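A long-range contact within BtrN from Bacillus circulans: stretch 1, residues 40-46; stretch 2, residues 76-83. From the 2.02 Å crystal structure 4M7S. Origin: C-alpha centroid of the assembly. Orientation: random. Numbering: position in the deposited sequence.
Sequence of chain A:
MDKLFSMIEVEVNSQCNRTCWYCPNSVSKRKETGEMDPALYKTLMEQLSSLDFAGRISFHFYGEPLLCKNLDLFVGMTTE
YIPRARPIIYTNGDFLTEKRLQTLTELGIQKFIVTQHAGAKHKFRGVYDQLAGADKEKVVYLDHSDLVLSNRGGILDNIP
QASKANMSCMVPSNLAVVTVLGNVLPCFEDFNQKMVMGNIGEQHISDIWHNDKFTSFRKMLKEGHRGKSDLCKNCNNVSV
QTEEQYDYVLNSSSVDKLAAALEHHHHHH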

# COMPACT_ATOMS: atom_id res chain seq x y z
N LEU A 40 1.81 -4.63 16.50
CA LEU A 40 1.54 -3.42 15.72
C LEU A 40 0.47 -3.71 14.68
O LEU A 40 -0.41 -2.87 14.42
CB LEU A 40 2.80 -2.87 15.05
CG LEU A 40 2.62 -1.56 14.28
CD1 LEU A 40 2.19 -0.43 15.23
CD2 LEU A 40 3.90 -1.17 13.53
N TYR A 41 0.54 -4.88 14.06
CA TYR A 41 -0.48 -5.27 13.09
C TYR A 41 -1.83 -5.43 13.78
O TYR A 41 -2.87 -5.10 13.20
CB TYR A 41 -0.11 -6.55 12.35
CG TYR A 41 -1.06 -6.85 11.21
CD1 TYR A 41 -0.88 -6.26 9.97
CD2 TYR A 41 -2.15 -7.70 11.38
CE1 TYR A 41 -1.74 -6.51 8.92
CE2 TYR A 41 -3.03 -7.96 10.33
CZ TYR A 41 -2.80 -7.36 9.11
OH TYR A 41 -3.65 -7.60 8.06
N LYS A 42 -1.83 -5.93 15.01
CA LYS A 42 -3.09 -6.03 15.75
C LYS A 42 -3.72 -4.66 16.03
O LYS A 42 -4.93 -4.50 15.86
CB LYS A 42 -2.96 -6.84 17.04
CG LYS A 42 -4.28 -6.93 17.81
CD LYS A 42 -4.30 -8.12 18.76
CE LYS A 42 -5.56 -8.15 19.63
NZ LYS A 42 -5.69 -6.93 20.46
N THR A 43 -2.94 -3.67 16.45
CA THR A 43 -3.57 -2.37 16.70
C THR A 43 -4.07 -1.74 15.40
O THR A 43 -5.07 -1.04 15.41
CB THR A 43 -2.75 -1.35 17.57
OG1 THR A 43 -2.53 -0.13 16.84
CG2 THR A 43 -1.45 -1.89 18.03
N LEU A 44 -3.40 -2.01 14.28
CA LEU A 44 -3.92 -1.54 12.99
C LEU A 44 -5.26 -2.19 12.67
O LEU A 44 -6.19 -1.53 12.19
CB LEU A 44 -2.93 -1.82 11.85
CG LEU A 44 -3.44 -1.37 10.47
CD1 LEU A 44 -3.69 0.15 10.43
CD2 LEU A 44 -2.47 -1.78 9.38
N MSE A 45 -5.37 -3.50 12.91
CA MSE A 45 -6.63 -4.21 12.71
C MSE A 45 -7.74 -3.60 13.57
O MSE A 45 -8.87 -3.43 13.11
CB MSE A 45 -6.48 -5.71 13.03
CG MSE A 45 -5.65 -6.50 12.00
SE MSE A 45 -6.38 -6.38 10.19
CE MSE A 45 -5.16 -5.04 9.49
N GLU A 46 -7.42 -3.27 14.82
CA GLU A 46 -8.39 -2.71 15.75
C GLU A 46 -8.86 -1.35 15.28
O GLU A 46 -10.02 -0.99 15.47
CB GLU A 46 -7.77 -2.59 17.14
CG GLU A 46 -7.48 -3.92 17.81
CD GLU A 46 -6.68 -3.74 19.09
OE1 GLU A 46 -6.04 -2.67 19.24
OE2 GLU A 46 -6.68 -4.67 19.93
N GLY A 76 -5.66 -13.98 8.24
CA GLY A 76 -6.76 -14.48 9.03
C GLY A 76 -7.38 -13.40 9.90
O GLY A 76 -8.60 -13.35 10.09
N MSE A 77 -6.53 -12.53 10.44
CA MSE A 77 -7.02 -11.42 11.27
C MSE A 77 -7.84 -10.40 10.49
O MSE A 77 -8.75 -9.77 11.04
CB MSE A 77 -5.85 -10.72 11.99
CG MSE A 77 -5.19 -11.56 13.07
SE MSE A 77 -3.62 -10.68 13.87
CE MSE A 77 -4.55 -9.27 14.83
N THR A 78 -7.54 -10.22 9.20
CA THR A 78 -8.31 -9.26 8.42
C THR A 78 -9.74 -9.72 8.31
O THR A 78 -10.67 -8.92 8.41
CB THR A 78 -7.75 -9.03 7.00
OG1 THR A 78 -8.04 -10.18 6.19
CG2 THR A 78 -6.27 -8.78 7.05
N THR A 79 -9.91 -11.02 8.12
CA THR A 79 -11.24 -11.63 8.01
C THR A 79 -12.02 -11.49 9.33
O THR A 79 -13.26 -11.44 9.33
CB THR A 79 -11.13 -13.12 7.60
OG1 THR A 79 -10.47 -13.22 6.32
CG2 THR A 79 -12.48 -13.77 7.49
N GLU A 80 -11.30 -11.42 10.44
CA GLU A 80 -11.94 -11.30 11.76
C GLU A 80 -12.29 -9.86 12.08
O GLU A 80 -13.38 -9.56 12.56
CB GLU A 80 -11.01 -11.84 12.86
CG GLU A 80 -11.37 -13.21 13.38
CD GLU A 80 -12.47 -13.17 14.43
OE1 GLU A 80 -13.45 -13.94 14.30
OE2 GLU A 80 -12.36 -12.37 15.39
N TYR A 81 -11.34 -8.97 11.81
CA TYR A 81 -11.47 -7.56 12.17
C TYR A 81 -12.21 -6.74 11.11
O TYR A 81 -13.03 -5.88 11.45
CB TYR A 81 -10.09 -6.95 12.45
CG TYR A 81 -9.55 -7.26 13.83
CD1 TYR A 81 -9.92 -6.49 14.93
CD2 TYR A 81 -8.70 -8.34 14.04
CE1 TYR A 81 -9.43 -6.77 16.19
CE2 TYR A 81 -8.22 -8.64 15.30
CZ TYR A 81 -8.58 -7.84 16.37
OH TYR A 81 -8.09 -8.13 17.62
N ILE A 82 -11.90 -6.99 9.84
CA ILE A 82 -12.48 -6.21 8.75
C ILE A 82 -13.02 -7.11 7.62
O ILE A 82 -12.53 -7.07 6.50
CB ILE A 82 -11.46 -5.18 8.20
CG1 ILE A 82 -10.12 -5.85 7.87
CG2 ILE A 82 -11.20 -4.08 9.23
CD1 ILE A 82 -9.08 -4.90 7.25
N PRO A 83 -14.06 -7.91 7.93
CA PRO A 83 -14.55 -8.90 6.96
C PRO A 83 -15.16 -8.28 5.70
O PRO A 83 -15.29 -8.98 4.69
CB PRO A 83 -15.61 -9.68 7.76
CG PRO A 83 -16.05 -8.75 8.83
CD PRO A 83 -14.84 -7.92 9.18

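What holds these two helices together? They run in nearly the same direction, 26° apart, with axes approaching to 10.1 Å, and no hydrogen bond or salt bridge links one stretch to the other. The contact is one of side-chain packing, burying 400 Å² in all. Met45 and Tyr81 mark the closest approach of the backbones, their CA atoms 5.9 Å apart, and both point their CA-to-CB bonds toward the opposite helix, as does Met77 one turn before Tyr81.

How does Met45, a selenomethionine here, fill the space between the helices? An m chi1 sets its direction, and chi2 (m) with chi3 near 101° keeps the chain compact rather than extended, and different parts of it meet different neighbours. Met45 CB lies over one face of the Tyr81 ring, 3.8 Å from the ring centroid and 24° off the normal, a CH-pi contact; the ring, with chi1 m and chi2 at -85°, presents that face to it. Further along, Met45 CG is 4.1 Å from Met77 CE. The bent chain then brings Met45 SE to 3.9 Å from Thr78 CA and 4.3 Å from Ile82 CD1, so selenium packs against the backbone of the second helix as well as its side chains. Ile82, the first residue to leave helical phi/psi, still directs its CA-to-CB bond toward the first helix.

Why do Tyr41 and Met77 meet at the ring's edge? Tyr41 starts out sideways, but its t chi1 carries the ring along until its end comes nearer the second helix. There Tyr41 OH stands 3.0 Å from Thr78 CG2, a tight contact with a methyl group. Met77, also selenomethionine, is extended at chi2 (t) after an m chi1, which places Met77 SE 4.2 Å from Tyr41 CD2. Met77 SE sits 82° off the normal of the Tyr41 ring, 5.4 Å from its centroid, so it meets the edge. The p chi3 then turns the terminal methyl to Lys42, with Met77 CE 3.6 Å from Lys42 CB.

What do the charged residues contribute? Lys42 is t through its first three chi angles and bends only at chi4, which is m. This long reach passes Tyr81, leaving Lys42 CE 3.2 Å from Tyr81 OH, and ends in a salt bridge within its own helix, where Lys42 NZ donates a hydrogen bond to Glu46 OE2 at 2.5 Å. Glu46 also lies beside the tyrosine, with Glu46 CG 3.8 Å from Tyr81 CE1. The pair therefore satisfies its charges along one helix while its aliphatic carbons pack against the other.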